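Local coordinates for mandelate racemase / muconate lactonizing enzyme, C-terminal domain protein (Pseudovibrio sp. JE062, PDB 4JHM) that is of unknown function but belongs to the enolase superfamily, with an enolase-type N-terminal domain and a C-terminal domain of the TIM-barrel class, at residues 323-328 with 346-351; 328-333 with 339-344; 306-311 with 356-361. One frame throughout, in Å; residues are numbered along the deposited sequence.

The three contacts follow one pathway through the C-terminal, barrel-like domain: helix 304-316 leads to strand 323-326, then a long loop, then strand 347-349 and the segment before helix 362-368. Contact 3 joins the helix to that last segment; contact 1, between the two strands, falls within that span, and contact 2, inside the loop, within contact 1, with Pro328 common to both. The centres of contacts 1 and 2 are about 7 Å apart, each about 12 Å from that of contact 3. Ile340 links the three, packing on Val348 and Ala308 while its oxygen takes the Gln325 bond. Both strands join strand 133-139, so the contacts gather where the barrel closes.

Contact 1: 323-328 with 346-351; sequences FEQFYP and GYVHAP
Phe323 and Val348 meet through apolar side chains that cross at about a right angle, and this pair makes up most of the contact. Both methyls of the valine meet the phenylalanine from the same side. Its CG1 rests against the root of the ring, 3.7 Å from Phe323 CB, while its CG2 lies over one face of the ring, toward the rim. The second approach is a CH-pi contact, with Val348 CG2 4.3 Å from the Phe323 ring centroid and 25° off the normal. Both branches can take part because of the valine rotamer: CG1 sits between the backbone N and the carbonyl carbon (chi1 72°), and CG2 is turned anti to the N.

The backbones are linked through a third strand. Strands 323-326 and 347-349 both pair with strand 133-139, the first strand of the barrel, which hydrogen-bonds to Phe323 and Gln325 of the one segment and to Gly346 of the other. Its parallel pairing with 323-326 closes the barrel of this TIM-barrel-like domain, while 347-349 runs antiparallel to it. Helix 304-316 packs against the contact: Leu311 touches both Phe323 and Val348.

Polar groups enter at the margin. The amide of Gln325 stands at the edge of the Phe323 ring, with CD in the ring plane, and its chain bends at chi2 (77°) to bring NE2 within 4.2 Å of Val348 CG2. The same nitrogen donates to the carbonyl oxygen of Ile340. Glu324, between Phe323 and Gln325 in the chain, pairs its carboxylate with Lys165 and Ser139.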
loop_
_atom_site.group_PDB
_atom_site.type_symbol
_atom_site.label_atom_id
_atom_site.label_comp_id
_atom_site.label_asym_id
_atom_site.label_seq_id
_atom_site.Cartn_x
_atom_site.Cartn_y
_atom_site.Cartn_z
ATOM N N PHE A 323 8.641 -35.456 7.764
ATOM C CA PHE A 323 8.032 -35.866 9.020
ATOM C C PHE A 323 9.114 -35.744 10.074
ATOM O O PHE A 323 10.175 -36.358 9.949
ATOM C CB PHE A 323 7.548 -37.315 8.934
ATOM C CG PHE A 323 7.333 -37.968 10.267
ATOM C CD1 PHE A 323 8.366 -38.637 10.900
ATOM C CD2 PHE A 323 6.093 -37.933 10.881
ATOM C CE1 PHE A 323 8.169 -39.251 12.127
ATOM C CE2 PHE A 323 5.889 -38.544 12.108
ATOM C CZ PHE A 323 6.929 -39.203 12.732
ATOM N N GLU A 324 8.858 -34.933 11.095
ATOM C CA GLU A 324 9.828 -34.724 12.158
ATOM C C GLU A 324 9.974 -36.001 12.983
ATOM O O GLU A 324 9.019 -36.472 13.597
ATOM C CB GLU A 324 9.400 -33.556 13.044
ATOM C CG GLU A 324 10.359 -33.253 14.182
ATOM C CD GLU A 324 10.079 -31.922 14.848
ATOM O OE1 GLU A 324 11.024 -31.352 15.430
ATOM O OE2 GLU A 324 8.923 -31.443 14.791
ATOM N N GLN A 325 11.175 -36.564 12.978
ATOM C CA GLN A 325 11.456 -37.774 13.736
ATOM C C GLN A 325 12.579 -37.517 14.724
ATOM O O GLN A 325 13.747 -37.417 14.339
ATOM C CB GLN A 325 11.861 -38.911 12.798
ATOM C CG GLN A 325 12.246 -40.196 13.516
ATOM C CD GLN A 325 11.039 -40.967 14.005
ATOM O OE1 GLN A 325 10.696 -40.933 15.189
ATOM N NE2 GLN A 325 10.377 -41.657 13.091
ATOM N N PHE A 326 12.226 -37.401 15.998
ATOM C CA PHE A 326 13.235 -37.259 17.031
ATOM C C PHE A 326 14.005 -38.568 17.166
ATOM O O PHE A 326 13.416 -39.648 17.218
ATOM C CB PHE A 326 12.618 -36.869 18.371
ATOM C CG PHE A 326 13.634 -36.653 19.447
ATOM C CD1 PHE A 326 14.202 -35.402 19.639
ATOM C CD2 PHE A 326 14.049 -37.704 20.246
ATOM C CE1 PHE A 326 15.154 -35.201 20.623
ATOM C CE2 PHE A 326 15.000 -37.511 21.231
ATOM C CZ PHE A 326 15.554 -36.257 21.420
ATOM N N TYR A 327 15.327 -38.457 17.224
ATOM C CA TYR A 327 16.211 -39.614 17.259
ATOM C C TYR A 327 17.191 -39.383 18.406
ATOM O O TYR A 327 17.814 -38.320 18.469
ATOM C CB TYR A 327 16.933 -39.735 15.909
ATOM C CG TYR A 327 17.701 -41.021 15.692
ATOM C CD1 TYR A 327 17.072 -42.256 15.787
ATOM C CD2 TYR A 327 19.053 -40.997 15.364
ATOM C CE1 TYR A 327 17.770 -43.430 15.584
ATOM C CE2 TYR A 327 19.763 -42.167 15.159
ATOM C CZ TYR A 327 19.118 -43.380 15.270
ATOM O OH TYR A 327 19.818 -44.549 15.066
ATOM N N PRO A 328 17.324 -40.353 19.333
ATOM C CA PRO A 328 16.727 -41.697 19.391
ATOM C C PRO A 328 15.207 -41.705 19.554
ATOM O O PRO A 328 14.608 -40.662 19.803
ATOM C CB PRO A 328 17.377 -42.327 20.633
ATOM C CG PRO A 328 18.494 -41.420 21.024
ATOM C CD PRO A 328 18.114 -40.062 20.540
ATOM N N GLY A 346 15.305 -43.545 4.387
ATOM C CA GLY A 346 15.016 -42.209 4.898
ATOM C C GLY A 346 13.528 -41.919 4.989
ATOM O O GLY A 346 13.121 -40.771 5.231
ATOM N N TYR A 347 12.717 -42.960 4.804
ATOM C CA TYR A 347 11.263 -42.813 4.776
ATOM C C TYR A 347 10.601 -43.330 6.045
ATOM O O TYR A 347 10.938 -44.401 6.542
ATOM C CB TYR A 347 10.673 -43.557 3.573
ATOM C CG TYR A 347 11.083 -42.992 2.234
ATOM C CD1 TYR A 347 10.376 -41.951 1.647
ATOM C CD2 TYR A 347 12.178 -43.501 1.556
ATOM C CE1 TYR A 347 10.753 -41.432 0.421
ATOM C CE2 TYR A 347 12.561 -42.995 0.331
ATOM C CZ TYR A 347 11.849 -41.961 -0.232
ATOM O OH TYR A 347 12.244 -41.464 -1.452
ATOM N N VAL A 348 9.654 -42.553 6.564
ATOM C CA VAL A 348 8.770 -43.019 7.622
ATOM C C VAL A 348 7.483 -43.521 6.975
ATOM O O VAL A 348 6.971 -42.898 6.039
ATOM C CB VAL A 348 8.432 -41.895 8.611
ATOM C CG1 VAL A 348 7.485 -40.894 7.972
ATOM C CG2 VAL A 348 7.810 -42.467 9.871
ATOM N N HIS A 349 6.963 -44.645 7.465
ATOM C CA HIS A 349 5.780 -45.262 6.870
ATOM C C HIS A 349 4.535 -45.108 7.732
ATOM O O HIS A 349 4.612 -45.118 8.955
ATOM C CB HIS A 349 6.029 -46.750 6.623
ATOM C CG HIS A 349 6.991 -47.020 5.512
ATOM N ND1 HIS A 349 6.588 -47.181 4.203
ATOM C CD2 HIS A 349 8.338 -47.151 5.510
ATOM C CE1 HIS A 349 7.647 -47.401 3.444
ATOM N NE2 HIS A 349 8.721 -47.388 4.213
ATOM N N ALA A 350 3.385 -44.974 7.080
ATOM C CA ALA A 350 2.110 -44.974 7.777
ATOM C C ALA A 350 1.965 -46.289 8.520
ATOM O O ALA A 350 2.230 -47.345 7.953
ATOM C CB ALA A 350 0.968 -44.809 6.794
ATOM N N PRO A 351 1.548 -46.228 9.796
ATOM C CA PRO A 351 1.339 -47.432 10.608
ATOM C C PRO A 351 0.333 -48.400 9.989
ATOM O O PRO A 351 -0.332 -48.066 9.010
ATOM C CB PRO A 351 0.808 -46.880 11.934
ATOM C CG PRO A 351 1.301 -45.471 11.992
ATOM C CD PRO A 351 1.340 -44.991 10.570
#

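Contact 2: 328-333 with 339-344; sequences PYEAFE and QIRTDK
Arg341 lies against the Tyr329 ring and grips the carboxylate of Glu333, tying together two parts of the long loop that follows strand 323-326 at the C-terminal end of that strand in the TIM-barrel-like domain. A short 3-10 turn at 330-331 carries the chain from the tyrosine to the glutamate, with the Phe332 N and Glu333 N bonded back to the Tyr329 and Glu330 carbonyl oxygens.

In the close-packed part, the guanidinium has the tyrosine at one face and the carboxylate at its edge. Tyr329 CD2 sits over that face, 3.3 Å from Arg341 NE, although the ring and guanidinium planes are tilted 35° to each other. Farther back along the arginine, CB lies over the tyrosine face, a CH-pi contact of 4.2 Å from Arg341 CB to the Tyr329 centroid. The carboxylate of Glu333 is almost coplanar with the guanidinium, 15° between planes, in a side-on, two-pronged salt bridge: Arg341 NH2 to Glu333 OE1 is 2.8 Å, and Arg341 NE to Glu333 OE2 is 3.0 Å. Two bonds to two oxygens fix the rotation of both groups. At the hydroxyl end of Tyr329, buried Thr342 has its own OG1 bonded to Ser136 OG.

The outer side is looser. Exposed Gln339 passes across the glutamate, its CG 3.8 Å from Glu333 OE2. Glu330, also exposed, brings OE1 only to 4.1 Å from Arg341 NH2, well out of the guanidinium plane, so charge attraction alone relates them. By contrast, Glu333 OE2, only 3° out of that plane, accepts the N-H of Arg341 NE on its syn lone pair.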
loop_
_atom_site.group_PDB
_atom_site.type_symbol
_atom_site.label_atom_id
_atom_site.label_comp_id
_atom_site.label_asym_id
_atom_site.label_seq_id
_atom_site.Cartn_x
_atom_site.Cartn_y
_atom_site.Cartn_z
ATOM N N PRO A 328 17.324 -40.353 19.333
ATOM C CA PRO A 328 16.727 -41.697 19.391
ATOM C C PRO A 328 15.207 -41.705 19.554
ATOM O O PRO A 328 14.608 -40.662 19.803
ATOM C CB PRO A 328 17.377 -42.327 20.633
ATOM C CG PRO A 328 18.494 -41.420 21.024
ATOM C CD PRO A 328 18.114 -40.062 20.540
ATOM N N TYR A 329 14.604 -42.886 19.422
ATOM C CA TYR A 329 13.151 -43.027 19.471
ATOM C C TYR A 329 12.662 -43.404 20.860
ATOM O O TYR A 329 11.674 -42.866 21.351
ATOM C CB TYR A 329 12.677 -44.131 18.523
ATOM C CG TYR A 329 13.310 -44.147 17.151
ATOM C CD1 TYR A 329 13.150 -43.081 16.277
ATOM C CD2 TYR A 329 14.033 -45.254 16.713
ATOM C CE1 TYR A 329 13.714 -43.105 15.015
ATOM C CE2 TYR A 329 14.601 -45.286 15.454
ATOM C CZ TYR A 329 14.437 -44.211 14.609
ATOM O OH TYR A 329 14.996 -44.229 13.354
ATOM N N GLU A 330 13.364 -44.349 21.473
ATOM C CA GLU A 330 12.890 -45.058 22.662
ATOM C C GLU A 330 12.098 -44.200 23.651
ATOM O O GLU A 330 11.032 -44.607 24.112
ATOM C CB GLU A 330 14.067 -45.724 23.380
ATOM C CG GLU A 330 14.703 -46.876 22.608
ATOM C CD GLU A 330 15.640 -46.422 21.498
ATOM O OE1 GLU A 330 16.399 -47.266 20.981
ATOM O OE2 GLU A 330 15.626 -45.225 21.139
ATOM N N ALA A 331 12.616 -43.025 23.983
ATOM C CA ALA A 331 11.982 -42.184 24.992
ATOM C C ALA A 331 10.508 -41.942 24.668
ATOM O O ALA A 331 9.640 -42.085 25.531
ATOM C CB ALA A 331 12.724 -40.863 25.123
ATOM N N PHE A 332 10.234 -41.587 23.416
ATOM C CA PHE A 332 8.880 -41.251 22.986
ATOM C C PHE A 332 8.080 -42.474 22.539
ATOM O O PHE A 332 7.057 -42.346 21.869
ATOM C CB PHE A 332 8.935 -40.224 21.857
ATOM C CG PHE A 332 9.505 -38.903 22.276
ATOM C CD1 PHE A 332 8.810 -38.083 23.153
ATOM C CD2 PHE A 332 10.730 -38.475 21.796
ATOM C CE1 PHE A 332 9.329 -36.868 23.548
ATOM C CE2 PHE A 332 11.252 -37.254 22.186
ATOM C CZ PHE A 332 10.551 -36.452 23.064
ATOM N N GLU A 333 8.536 -43.662 22.909
ATOM C CA GLU A 333 7.791 -44.871 22.597
ATOM C C GLU A 333 7.162 -45.480 23.858
ATOM O O GLU A 333 6.846 -46.669 23.890
ATOM C CB GLU A 333 8.699 -45.874 21.877
ATOM C CG GLU A 333 9.171 -45.390 20.511
ATOM C CD GLU A 333 10.099 -46.369 19.811
ATOM O OE1 GLU A 333 10.709 -47.212 20.494
ATOM O OE2 GLU A 333 10.228 -46.291 18.572
ATOM N N GLN A 339 5.595 -48.703 16.638
ATOM C CA GLN A 339 6.849 -47.978 16.459
ATOM C C GLN A 339 6.945 -47.321 15.086
ATOM O O GLN A 339 7.134 -47.989 14.073
ATOM C CB GLN A 339 8.037 -48.913 16.669
ATOM C CG GLN A 339 8.161 -49.427 18.093
ATOM C CD GLN A 339 9.399 -50.275 18.298
ATOM O OE1 GLN A 339 10.043 -50.204 19.342
ATOM N NE2 GLN A 339 9.742 -51.082 17.297
ATOM N N ILE A 340 6.817 -46.001 15.063
ATOM C CA ILE A 340 6.997 -45.246 13.836
ATOM C C ILE A 340 8.456 -44.818 13.728
ATOM O O ILE A 340 8.826 -43.733 14.158
ATOM C CB ILE A 340 6.075 -44.012 13.790
ATOM C CG1 ILE A 340 4.612 -44.458 13.883
ATOM C CG2 ILE A 340 6.311 -43.225 12.510
ATOM C CD1 ILE A 340 3.607 -43.329 13.867
ATOM N N ARG A 341 9.278 -45.692 13.159
ATOM C CA ARG A 341 10.698 -45.420 13.001
ATOM C C ARG A 341 11.022 -45.089 11.550
ATOM O O ARG A 341 10.152 -45.134 10.684
ATOM C CB ARG A 341 11.511 -46.626 13.466
ATOM C CG ARG A 341 11.094 -47.126 14.839
ATOM C CD ARG A 341 12.123 -48.051 15.467
ATOM N NE ARG A 341 12.128 -47.908 16.919
ATOM C CZ ARG A 341 12.971 -48.530 17.736
ATOM N NH1 ARG A 341 13.889 -49.359 17.254
ATOM N NH2 ARG A 341 12.894 -48.320 19.043
ATOM N N THR A 342 12.280 -44.755 11.295
ATOM C CA THR A 342 12.714 -44.323 9.973
ATOM C C THR A 342 13.511 -45.438 9.302
ATOM O O THR A 342 14.515 -45.901 9.841
ATOM C CB THR A 342 13.570 -43.044 10.073
ATOM O OG1 THR A 342 12.744 -41.944 10.494
ATOM C CG2 THR A 342 14.216 -42.711 8.735
ATOM N N ASP A 343 13.062 -45.871 8.128
ATOM C CA ASP A 343 13.687 -47.006 7.453
ATOM C C ASP A 343 15.038 -46.619 6.841
ATOM O O ASP A 343 15.493 -45.479 6.975
ATOM C CB ASP A 343 12.745 -47.605 6.399
ATOM C CG ASP A 343 12.671 -46.776 5.132
ATOM O OD1 ASP A 343 13.509 -45.868 4.955
ATOM O OD2 ASP A 343 11.774 -47.040 4.303
ATOM N N LYS A 344 15.671 -47.577 6.170
ATOM C CA LYS A 344 17.043 -47.415 5.695
ATOM C C LYS A 344 17.162 -46.446 4.514
ATOM O O LYS A 344 18.265 -46.024 4.166
ATOM C CB LYS A 344 17.621 -48.777 5.307
ATOM C CG LYS A 344 19.136 -48.861 5.403
ATOM C CD LYS A 344 19.598 -48.926 6.851
ATOM C CE LYS A 344 21.113 -48.934 6.960
ATOM N NZ LYS A 344 21.729 -50.096 6.262
#

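Contact 3: 306-311 with 356-361; sequences TQAANL and LGVEMD
Ala308 presses its CB against Val358, 3.5 Å from that residue's CG2, where a helix face meets an irregular stretch of chain. The valine reaches this spot with CG2 anti to its carbonyl carbon, while CG1 lies anti to the backbone N (chi1 177°). The same methyl of Ala308 stands 3.9 Å from Leu356 O and 4.4 Å from Leu356 CB. Val358 and Leu356 both come at it from the same side, and the small alanine side chain allows a close approach, the CA atoms of Ala308 and Leu356 being 6.0 Å apart. Leu356 brings CD2 to 4.2 Å from Ala309 CA, on the backbone of the next residue. The contact is apolar and buried, and the polar backbone of Leu356 finds partners elsewhere, its oxygen at His312 NE2 and its nitrogen at Asp113 OD1.

Helix 304-316 belongs to the TIM-barrel-like domain and is flanked on several sides here: Ala308 also touches Ile340 of the loop between strands 323-326 and 347-349, Ala309 packs on Ile279 of helix 279-291, and Gln307 meets Gln325 of strand 323-326, while segment 356-361 ends at Asp361, the N-cap of helix 362-368, with OD1 bonded to Ala364 N.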
loop_
_atom_site.group_PDB
_atom_site.type_symbol
_atom_site.label_atom_id
_atom_site.label_comp_id
_atom_site.label_asym_id
_atom_site.label_seq_id
_atom_site.Cartn_x
_atom_site.Cartn_y
_atom_site.Cartn_z
ATOM N N THR A 306 1.304 -38.434 19.178
ATOM C CA THR A 306 1.570 -37.124 18.598
ATOM C C THR A 306 2.189 -37.294 17.213
ATOM O O THR A 306 1.851 -36.574 16.278
ATOM C CB THR A 306 2.529 -36.295 19.471
ATOM O OG1 THR A 306 1.833 -35.798 20.621
ATOM C CG2 THR A 306 3.089 -35.129 18.678
ATOM N N GLN A 307 3.098 -38.255 17.089
ATOM C CA GLN A 307 3.769 -38.509 15.825
ATOM C C GLN A 307 2.772 -38.933 14.757
ATOM O O GLN A 307 2.791 -38.418 13.648
ATOM C CB GLN A 307 4.834 -39.595 15.993
ATOM C CG GLN A 307 5.968 -39.221 16.934
ATOM C CD GLN A 307 6.966 -40.346 17.122
ATOM O OE1 GLN A 307 7.298 -41.061 16.177
ATOM N NE2 GLN A 307 7.456 -40.506 18.346
ATOM N N ALA A 308 1.898 -39.873 15.103
ATOM C CA ALA A 308 0.974 -40.470 14.137
ATOM C C ALA A 308 -0.073 -39.473 13.642
ATOM O O ALA A 308 -0.349 -39.393 12.446
ATOM C CB ALA A 308 0.293 -41.691 14.744
ATOM N N ALA A 309 -0.646 -38.718 14.573
ATOM C CA ALA A 309 -1.686 -37.742 14.257
ATOM C C ALA A 309 -1.257 -36.819 13.125
ATOM O O ALA A 309 -2.014 -36.586 12.186
ATOM C CB ALA A 309 -2.029 -36.922 15.492
ATOM N N ASN A 310 -0.039 -36.298 13.229
ATOM C CA ASN A 310 0.519 -35.416 12.213
ATOM C C ASN A 310 0.902 -36.182 10.953
ATOM O O ASN A 310 0.623 -35.746 9.833
ATOM C CB ASN A 310 1.748 -34.689 12.763
ATOM C CG ASN A 310 1.422 -33.795 13.949
ATOM O OD1 ASN A 310 0.860 -32.710 13.789
ATOM N ND2 ASN A 310 1.788 -34.240 15.144
ATOM N N LEU A 311 1.547 -37.329 11.132
ATOM C CA LEU A 311 2.000 -38.114 9.994
ATOM C C LEU A 311 0.833 -38.405 9.054
ATOM O O LEU A 311 0.976 -38.355 7.829
ATOM C CB LEU A 311 2.646 -39.419 10.462
ATOM C CG LEU A 311 2.948 -40.446 9.364
ATOM C CD1 LEU A 311 3.840 -39.865 8.278
ATOM C CD2 LEU A 311 3.591 -41.687 9.961
ATOM N N LEU A 356 -5.551 -43.988 13.677
ATOM C CA LEU A 356 -4.165 -43.546 13.775
ATOM C C LEU A 356 -3.228 -44.732 13.602
ATOM O O LEU A 356 -2.024 -44.561 13.402
ATOM C CB LEU A 356 -3.907 -42.857 15.114
ATOM C CG LEU A 356 -4.761 -41.616 15.365
ATOM C CD1 LEU A 356 -4.357 -40.922 16.660
ATOM C CD2 LEU A 356 -4.659 -40.660 14.186
ATOM N N GLY A 357 -3.791 -45.935 13.663
ATOM C CA GLY A 357 -2.996 -47.149 13.589
ATOM C C GLY A 357 -2.045 -47.236 14.763
ATOM O O GLY A 357 -0.960 -47.798 14.648
ATOM N N VAL A 358 -2.451 -46.672 15.897
ATOM C CA VAL A 358 -1.630 -46.705 17.098
ATOM C C VAL A 358 -2.260 -47.603 18.151
ATOM O O VAL A 358 -3.390 -47.381 18.585
ATOM C CB VAL A 358 -1.437 -45.303 17.702
ATOM C CG1 VAL A 358 -0.647 -45.393 18.995
ATOM C CG2 VAL A 358 -0.731 -44.387 16.715
ATOM N N GLU A 359 -1.511 -48.624 18.552
ATOM C CA GLU A 359 -1.940 -49.540 19.591
ATOM C C GLU A 359 -1.097 -49.268 20.835
ATOM O O GLU A 359 0.122 -49.118 20.747
ATOM C CB GLU A 359 -1.768 -50.984 19.115
ATOM C CG GLU A 359 -2.713 -51.982 19.765
ATOM C CD GLU A 359 -2.894 -53.243 18.935
ATOM O OE1 GLU A 359 -2.414 -53.276 17.780
ATOM O OE2 GLU A 359 -3.519 -54.201 19.436
HETATM N N MSE A 360 -1.748 -49.190 21.990
HETATM C CA MSE A 360 -1.053 -48.863 23.226
HETATM C C MSE A 360 -1.114 -50.016 24.174
HETATM O O MSE A 360 -2.101 -50.751 24.205
HETATM C CB MSE A 360 -1.712 -47.665 23.899
HETATM C CG MSE A 360 -1.626 -46.409 23.038
HETATM SE SE MSE A 360 -0.000 -45.395 23.495
HETATM C CE MSE A 360 1.058 -45.865 21.908
ATOM N N ASP A 361 -0.046 -50.184 24.949
ATOM C CA ASP A 361 -0.029 -51.120 26.066
ATOM C C ASP A 361 -0.637 -50.403 27.265
ATOM O O ASP A 361 -0.047 -49.464 27.801
ATOM C CB ASP A 361 1.404 -51.561 26.366
ATOM C CG ASP A 361 1.500 -52.475 27.572
ATOM O OD1 ASP A 361 0.597 -52.433 28.436
ATOM O OD2 ASP A 361 2.485 -53.234 27.659
#